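Local coordinates for Ice-binding protein (Leucosporidium, PDB 3UYU) that binds to the surface of ice crystals and inhibits their growth, conferring freeze tolerance with low thermal hysteresis activity, at residues Ala11-Ile16 with Pro77-Ala82; Asn86-Tyr91 with Leu208-Val213. The protein carries 2 engineered substitutions. All blocks are in the same frame, centred on the assembly; numbering follows the deposited sequence.

Contact 1: Ala11-Ile16 with Pro77-Ala82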
loop_
_atom_site.group_PDB
_atom_site.type_symbol
_atom_site.label_atom_id
_atom_site.label_comp_id
_atom_site.label_asym_id
_atom_site.label_seq_id
_atom_site.Cartn_x
_atom_site.Cartn_y
_atom_site.Cartn_z
ATOM N N ALA A 11 4.141 -5.507 1.277
ATOM C CA ALA A 11 5.345 -6.221 1.599
ATOM C C ALA A 11 5.078 -7.728 1.756
ATOM O O ALA A 11 6.036 -8.514 1.725
ATOM C CB ALA A 11 6.003 -5.653 2.848
ATOM N N SER A 12 3.834 -8.141 1.866
ATOM C CA SER A 12 3.542 -9.584 1.856
ATOM C C SER A 12 3.715 -10.170 0.453
ATOM O O SER A 12 3.554 -11.395 0.314
ATOM C CB SER A 12 2.131 -9.895 2.423
ATOM O OG SER A 12 1.183 -9.501 1.527
ATOM N N ASN A 13 4.090 -9.373 -0.551
ATOM C CA ASN A 13 4.328 -9.929 -1.884
ATOM C C ASN A 13 5.798 -10.203 -2.117
ATOM O O ASN A 13 6.204 -10.470 -3.280
ATOM C CB ASN A 13 3.840 -8.940 -2.973
ATOM C CG ASN A 13 2.329 -8.617 -2.833
ATOM O OD1 ASN A 13 1.573 -9.265 -2.049
ATOM N ND2 ASN A 13 1.885 -7.606 -3.560
ATOM N N PHE A 14 6.597 -10.096 -1.044
ATOM C CA PHE A 14 8.077 -10.258 -1.186
ATOM C C PHE A 14 8.615 -11.293 -0.210
ATOM O O PHE A 14 8.348 -11.267 1.015
ATOM C CB PHE A 14 8.828 -8.899 -0.949
ATOM C CG PHE A 14 8.646 -7.898 -2.052
ATOM C CD1 PHE A 14 7.477 -7.098 -2.120
ATOM C CD2 PHE A 14 9.606 -7.788 -3.075
ATOM C CE1 PHE A 14 7.286 -6.232 -3.179
ATOM C CE2 PHE A 14 9.427 -6.921 -4.115
ATOM C CZ PHE A 14 8.200 -6.135 -4.191
ATOM N N ALA A 15 9.502 -12.118 -0.773
ATOM C CA ALA A 15 10.375 -12.899 0.109
ATOM C C ALA A 15 11.470 -12.126 0.809
ATOM O O ALA A 15 11.763 -12.378 1.960
ATOM C CB ALA A 15 10.989 -14.061 -0.707
ATOM N N ILE A 16 12.079 -11.194 0.070
ATOM C CA ILE A 16 13.126 -10.342 0.612
ATOM C C ILE A 16 12.882 -8.931 0.039
ATOM O O ILE A 16 12.667 -8.791 -1.176
ATOM C CB ILE A 16 14.532 -10.829 0.134
ATOM C CG1 ILE A 16 14.784 -12.268 0.575
ATOM C CG2 ILE A 16 15.607 -9.982 0.794
ATOM C CD1 ILE A 16 16.143 -12.798 0.086
ATOM N N PRO A 77 8.938 1.283 -9.927
ATOM C CA PRO A 77 9.312 2.193 -8.855
ATOM C C PRO A 77 8.172 2.481 -7.831
ATOM O O PRO A 77 8.426 2.467 -6.645
ATOM C CB PRO A 77 9.841 3.470 -9.629
ATOM C CG PRO A 77 10.297 2.870 -10.966
ATOM C CD PRO A 77 9.282 1.828 -11.269
ATOM N N ASN A 78 6.945 2.690 -8.329
ATOM C CA ASN A 78 5.884 3.021 -7.386
ATOM C C ASN A 78 5.370 1.775 -6.630
ATOM O O ASN A 78 4.960 1.929 -5.503
ATOM C CB ASN A 78 4.723 3.756 -8.103
ATOM C CG ASN A 78 5.068 5.211 -8.364
ATOM O OD1 ASN A 78 5.812 5.825 -7.643
ATOM N ND2 ASN A 78 4.451 5.744 -9.360
ATOM N N TYR A 79 5.458 0.585 -7.263
ATOM C CA TYR A 79 5.137 -0.684 -6.581
ATOM C C TYR A 79 6.115 -0.923 -5.415
ATOM O O TYR A 79 5.693 -1.206 -4.281
ATOM C CB TYR A 79 5.254 -1.783 -7.606
ATOM C CG TYR A 79 4.953 -3.194 -7.094
ATOM C CD1 TYR A 79 3.691 -3.528 -6.556
ATOM C CD2 TYR A 79 5.942 -4.167 -7.195
ATOM C CE1 TYR A 79 3.430 -4.837 -6.120
ATOM C CE2 TYR A 79 5.662 -5.496 -6.801
ATOM C CZ TYR A 79 4.426 -5.798 -6.256
ATOM O OH TYR A 79 4.096 -7.086 -5.805
ATOM N N LEU A 80 7.404 -0.770 -5.701
ATOM C CA LEU A 80 8.415 -0.860 -4.663
ATOM C C LEU A 80 8.321 0.177 -3.553
ATOM O O LEU A 80 8.558 -0.099 -2.344
ATOM C CB LEU A 80 9.840 -0.808 -5.293
ATOM C CG LEU A 80 10.319 -2.104 -5.993
ATOM C CD1 LEU A 80 11.520 -1.713 -6.829
ATOM C CD2 LEU A 80 10.678 -3.170 -4.926
ATOM N N ALA A 81 8.024 1.429 -3.937
ATOM C CA ALA A 81 7.826 2.440 -2.919
ATOM C C ALA A 81 6.743 2.092 -1.929
ATOM O O ALA A 81 6.937 2.312 -0.710
ATOM C CB ALA A 81 7.552 3.839 -3.606
ATOM N N ALA A 82 5.662 1.509 -2.444
ATOM C CA ALA A 82 4.567 1.106 -1.582
ATOM C C ALA A 82 5.003 -0.087 -0.719
ATOM O O ALA A 82 4.724 -0.124 0.476
ATOM C CB ALA A 82 3.342 0.741 -2.388
HETATM O O HOH W 1 6.201 -8.700 -5.617
#

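Contact 2: Asn86-Tyr91 with Leu208-Val213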
loop_
_atom_site.group_PDB
_atom_site.type_symbol
_atom_site.label_atom_id
_atom_site.label_comp_id
_atom_site.label_asym_id
_atom_site.label_seq_id
_atom_site.Cartn_x
_atom_site.Cartn_y
_atom_site.Cartn_z
ATOM N N ASN A 86 5.101 0.300 3.285
ATOM C CA ASN A 86 4.309 -0.640 4.051
ATOM C C ASN A 86 5.163 -1.497 5.068
ATOM O O ASN A 86 4.719 -1.722 6.212
ATOM C CB ASN A 86 3.514 -1.539 3.120
ATOM C CG ASN A 86 2.328 -0.842 2.431
ATOM O OD1 ASN A 86 2.017 0.388 2.675
ATOM N ND2 ASN A 86 1.690 -1.549 1.593
ATOM N N ALA A 87 6.369 -1.877 4.627
ATOM C CA ALA A 87 7.268 -2.607 5.498
ATOM C C ALA A 87 7.725 -1.747 6.660
ATOM O O ALA A 87 7.794 -2.245 7.803
ATOM C CB ALA A 87 8.440 -3.168 4.703
ATOM N N GLU A 88 7.922 -0.436 6.470
ATOM C CA GLU A 88 8.275 0.489 7.580
ATOM C C GLU A 88 7.081 0.626 8.565
ATOM O O GLU A 88 7.266 0.685 9.804
ATOM C CB GLU A 88 8.590 1.894 7.001
ATOM C CG GLU A 88 9.818 2.586 7.290
ATOM C CD GLU A 88 10.725 2.258 6.160
ATOM O OE1 GLU A 88 11.272 3.133 5.409
ATOM O OE2 GLU A 88 10.804 1.044 6.000
ATOM N N THR A 89 5.850 0.744 8.014
ATOM C CA THR A 89 4.664 0.857 8.844
ATOM C C THR A 89 4.555 -0.430 9.719
ATOM O O THR A 89 4.261 -0.345 10.883
ATOM C CB THR A 89 3.441 1.058 7.944
ATOM O OG1 THR A 89 3.610 2.336 7.300
ATOM C CG2 THR A 89 2.130 0.964 8.752
ATOM N N ALA A 90 4.817 -1.591 9.140
ATOM C CA ALA A 90 4.848 -2.852 9.905
ATOM C C ALA A 90 5.890 -2.890 10.999
ATOM O O ALA A 90 5.585 -3.306 12.126
ATOM C CB ALA A 90 5.006 -4.062 8.946
ATOM N N TYR A 91 7.134 -2.493 10.694
ATOM C CA TYR A 91 8.172 -2.406 11.696
ATOM C C TYR A 91 7.686 -1.581 12.887
ATOM O O TYR A 91 7.817 -1.965 14.032
ATOM C CB TYR A 91 9.442 -1.763 11.068
ATOM C CG TYR A 91 10.556 -1.620 12.058
ATOM C CD1 TYR A 91 11.517 -2.631 12.149
ATOM C CD2 TYR A 91 10.634 -0.522 12.932
ATOM C CE1 TYR A 91 12.518 -2.560 13.073
ATOM C CE2 TYR A 91 11.676 -0.423 13.872
ATOM C CZ TYR A 91 12.621 -1.461 13.914
ATOM O OH TYR A 91 13.629 -1.408 14.834
ATOM N N LEU A 208 12.609 -8.462 5.731
ATOM C CA LEU A 208 12.255 -7.055 5.387
ATOM C C LEU A 208 13.276 -6.204 6.096
ATOM O O LEU A 208 13.192 -6.071 7.285
ATOM C CB LEU A 208 10.826 -6.755 5.827
ATOM C CG LEU A 208 9.720 -7.748 5.277
ATOM C CD1 LEU A 208 8.350 -7.370 5.777
ATOM C CD2 LEU A 208 9.615 -7.667 3.763
ATOM N N SER A 209 14.235 -5.613 5.358
ATOM C CA SER A 209 15.279 -4.849 6.050
ATOM C C SER A 209 15.325 -3.395 5.607
ATOM O O SER A 209 15.255 -3.146 4.392
ATOM C CB SER A 209 16.648 -5.466 5.699
ATOM O OG SER A 209 17.692 -4.567 6.129
ATOM N N GLN A 210 15.521 -2.479 6.562
ATOM C CA GLN A 210 15.749 -1.025 6.219
ATOM C C GLN A 210 17.145 -0.668 5.736
ATOM O O GLN A 210 17.423 0.502 5.327
ATOM C CB GLN A 210 15.375 -0.169 7.395
ATOM C CG GLN A 210 13.845 -0.257 7.578
ATOM C CD GLN A 210 13.242 0.624 8.670
ATOM O OE1 GLN A 210 13.734 1.725 8.967
ATOM N NE2 GLN A 210 12.164 0.133 9.269
ATOM N N THR A 211 18.008 -1.676 5.667
ATOM C CA THR A 211 19.332 -1.489 5.005
ATOM C C THR A 211 19.580 -2.628 4.046
ATOM O O THR A 211 18.976 -2.686 3.009
ATOM C CB THR A 211 20.496 -1.213 6.045
ATOM O OG1 THR A 211 20.721 -2.347 6.885
ATOM C CG2 THR A 211 20.215 -0.065 6.951
ATOM N N GLU A 212 20.523 -3.527 4.354
ATOM C CA GLU A 212 21.022 -4.571 3.413
ATOM C C GLU A 212 20.739 -5.992 3.919
ATOM O O GLU A 212 20.738 -6.247 5.130
ATOM C CB GLU A 212 22.572 -4.388 3.329
ATOM C CG GLU A 212 23.318 -5.417 2.508
ATOM C CD GLU A 212 23.474 -5.031 1.038
ATOM O OE1 GLU A 212 23.224 -3.833 0.740
ATOM O OE2 GLU A 212 23.865 -5.903 0.193
ATOM N N VAL A 213 20.543 -6.872 2.959
ATOM C CA VAL A 213 20.399 -8.338 3.241
ATOM C C VAL A 213 21.514 -9.094 2.543
ATOM O O VAL A 213 21.728 -8.926 1.336
ATOM C CB VAL A 213 19.007 -8.863 2.780
ATOM C CG1 VAL A 213 18.922 -10.431 2.935
ATOM C CG2 VAL A 213 17.917 -8.145 3.544
#

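Contact 1: Ala11-Ile16 with Pro77-Ala82
With CG anti to the backbone N (chi1 -180°), Y79 reaches away from its helix toward N13 and F14, whose own CG atoms both stand beside the backbone N, anti to the carbonyl carbon. The phenol thereby arrives between an amide and a ring. N13 ND2 donates to Y79 OH at 3.2 Å, with an N-H...O angle of 151°; ND2 sits at the edge of the phenol, and the hydroxyl lies slightly out of the amide plane. A water bridges the same two residues: it accepts from Y79 OH at 2.7 Å and donates to N13 O at 2.9 Å. It lies in the plane of the tyrosine ring and above the rim of one face of F14. The two rings run past each other in opposite directions, their planes 38° apart, and touch through F14 CZ and Y79 CE2 at 3.7 Å. L80 closes on the same corner, its CD2 3.9 Å from F14 CZ, while A83 also packs on F14. N78 of the second subunit makes a weak hydrogen bond to Y79 OH. The arrangement belongs to the ice-binding protein fold, a right-handed beta-helix with one long alpha-helix packed alongside it.

Contact 2: Asn86-Tyr91 with Leu208-Val213
Q210 reaches out to E88 and Y91 and makes most of this contact. Its amide is stacked against the E88 carboxylate, the two planes 28° apart, with E88 OE2 3.6 Å from Q210 CD. NE2 of Q210 lies over one face of the Y91 ring, 3.7 Å from Y91 CG, and the amide is steeply turned against that ring, at 70°. Nearby, A87 CB meets L208 CD1 at 4.3 Å, an apolar touch. What positions these groups lies further out. The Q210 chain runs extended beyond CG (chi2 -176°), which carries the amide across to the helix, whereas E88 is bent at chi2 and turns its carboxylate back toward the glutamine. A salt bridge from K19 NZ holds E88 OE1, and Q172 NE2 is hydrogen-bonded to Y91 OH. Behind Q210, an ST turn shapes the chain: S209 OG accepts from T211 N at 2.9 Å and is also hydrogen-bonded to R193 O. A glycerol, probably from the crystallisation liquor, sits by the carboxylate. Since no hydrogen bond crosses between the segments, helix and strand end are joined here by stacked polar groups and van der Waals packing, and the negative charge of E88 is probably offset in part by K19.

How the contacts relate
Both contacts use helix 76-96, contact 1 on its first turns and contact 2 further along, with centres 10 Å apart. Both segments of contact 1 come earlier in the chain than either segment of contact 2. Along its length the helix meets first the loop leading into strand 16-18, then the end of strand 202-209, which pairs in parallel with 16-18. The two touch directly, A11 CB lying 3.9 Å from A87 CB and 4.1 Å from L208 CD1, while I16 CG2 packs on V213 CG1 at 4.0 Å. Contact 1 is buried and borders the second subunit; contact 2 is at the surface. Together they join one helix to chain-distant parts of the beta-helix, away from the annotated ice-binding sites.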